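Local atomic coordinates of transcriptional regulator (Saccharomonospora viridis, PDB entry 4KWA), a protein that probably acts as a TetR-family transcriptional repressor, binding regulatory DNA through a helix-turn-helix domain, and holds a choline ion in its ligand-binding domain. Residues 77-80 / 81-85. Sequence-based numbering, arbitrary orientation.
Sequences ARER and LVRLV
Glu79 and Arg83, one turn apart on helix 77-86, show how an i to i+4 ion pair can span one helical turn with only a weak hydrogen bond. Carboxylate OE2 of Glu79 lies 3.3 Å from NE of Arg83, a salt bridge whose hydrogen bond is weak, the N-H pointing well off line at 129°. The carboxylate and guanidinium planes are turned 66° apart, while CG of Glu79 sits in plane at the guanidinium edge. Glu79 reaches forward because its chain, with CG anti to the backbone N, bends at chi2 (64°). In the modelled conformer of Arg78, a second also having been deposited, Glu79 OE1 has a long salt bridge to Arg78 NH1, and the two arginines find further acids on other helices: Glu187 for Arg78, Glu70 for Arg83.

Beside this network a methyl packs on a charged group: in this conformer Val82 CG2 lies over one face of the Arg78 guanidinium, toward its rim, 3.8 Å from NH2.

Underneath run the alpha-helical backbone bonds, among them Leu81 N to Ala77 O at 2.9 Å and Leu84 N to Arg80 O at 2.8 Å. Leu81 and Leu84 turn inward against helix 113-139 of the ligand-binding domain.

Two arginines set among three acids suggest a distributed electrostatic tie, linking this short helix to helices 48-71 and 175-190 rather than relying on one strong internal bridge.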
# COMPACT_ATOMS: atom_id res chain seq x y z
N ALA A 77 13.74 8.36 23.89
CA ALA A 77 12.69 7.96 23.00
C ALA A 77 12.71 8.69 21.63
O ALA A 77 12.29 8.14 20.66
CB ALA A 77 11.31 8.09 23.70
N ARG A 78 13.23 9.92 21.55
CA ARG A 78 13.28 10.55 20.22
C ARG A 78 14.22 9.75 19.34
O ARG A 78 13.89 9.45 18.17
CB ARG A 78 13.72 12.03 20.22
CG ARG A 78 13.90 12.59 18.80
CD ARG A 78 14.44 14.02 18.65
NE ARG A 78 15.01 14.12 17.30
CZ ARG A 78 16.16 13.52 16.96
NH1 ARG A 78 16.83 12.82 17.87
NH2 ARG A 78 16.61 13.58 15.71
N GLU A 79 15.39 9.43 19.88
CA GLU A 79 16.38 8.62 19.11
C GLU A 79 15.73 7.26 18.78
O GLU A 79 15.88 6.77 17.67
CB GLU A 79 17.72 8.40 19.84
CG GLU A 79 18.74 7.75 18.92
CD GLU A 79 19.15 8.61 17.70
OE1 GLU A 79 18.90 9.84 17.68
OE2 GLU A 79 19.72 8.04 16.74
N ARG A 80 15.04 6.64 19.74
CA ARG A 80 14.41 5.37 19.45
C ARG A 80 13.42 5.45 18.27
O ARG A 80 13.46 4.64 17.33
CB ARG A 80 13.68 4.78 20.68
CG ARG A 80 14.52 4.26 21.76
CD ARG A 80 13.68 3.68 22.89
NE ARG A 80 13.07 2.42 22.58
CZ ARG A 80 13.68 1.23 22.71
NH1 ARG A 80 14.99 1.16 22.96
NH2 ARG A 80 13.02 0.09 22.47
N LEU A 81 12.52 6.43 18.33
CA LEU A 81 11.50 6.66 17.26
C LEU A 81 12.20 6.94 15.92
O LEU A 81 11.85 6.35 14.88
CB LEU A 81 10.55 7.76 17.69
CG LEU A 81 9.31 7.85 16.84
CD1 LEU A 81 8.48 6.58 16.91
CD2 LEU A 81 8.47 9.08 17.21
N VAL A 82 13.23 7.76 15.93
CA VAL A 82 14.02 8.04 14.70
C VAL A 82 14.64 6.77 14.13
O VAL A 82 14.54 6.55 12.94
CB VAL A 82 15.11 9.13 14.92
CG1 VAL A 82 16.04 9.24 13.70
CG2 VAL A 82 14.46 10.49 15.19
N ARG A 83 15.19 5.90 14.97
CA ARG A 83 15.75 4.65 14.49
C ARG A 83 14.69 3.70 13.97
O ARG A 83 14.84 3.11 12.95
CB ARG A 83 16.51 3.95 15.57
CG ARG A 83 17.93 4.37 15.65
CD ARG A 83 18.49 4.02 17.00
NE ARG A 83 19.69 4.77 17.22
CZ ARG A 83 20.88 4.38 16.85
NH1 ARG A 83 21.90 5.16 17.09
NH2 ARG A 83 21.06 3.22 16.25
N LEU A 84 13.63 3.56 14.71
CA LEU A 84 12.50 2.76 14.32
C LEU A 84 11.99 3.11 12.95
O LEU A 84 11.66 2.22 12.21
CB LEU A 84 11.32 2.86 15.29
CG LEU A 84 11.41 1.98 16.50
CD1 LEU A 84 10.32 2.34 17.51
CD2 LEU A 84 11.32 0.49 16.06
N VAL A 85 11.87 4.40 12.66
CA VAL A 85 11.37 4.88 11.39
C VAL A 85 12.40 4.62 10.33
O VAL A 85 12.04 4.12 9.25
CB VAL A 85 10.91 6.36 11.52
CG1 VAL A 85 10.64 6.96 10.17
CG2 VAL A 85 9.66 6.45 12.42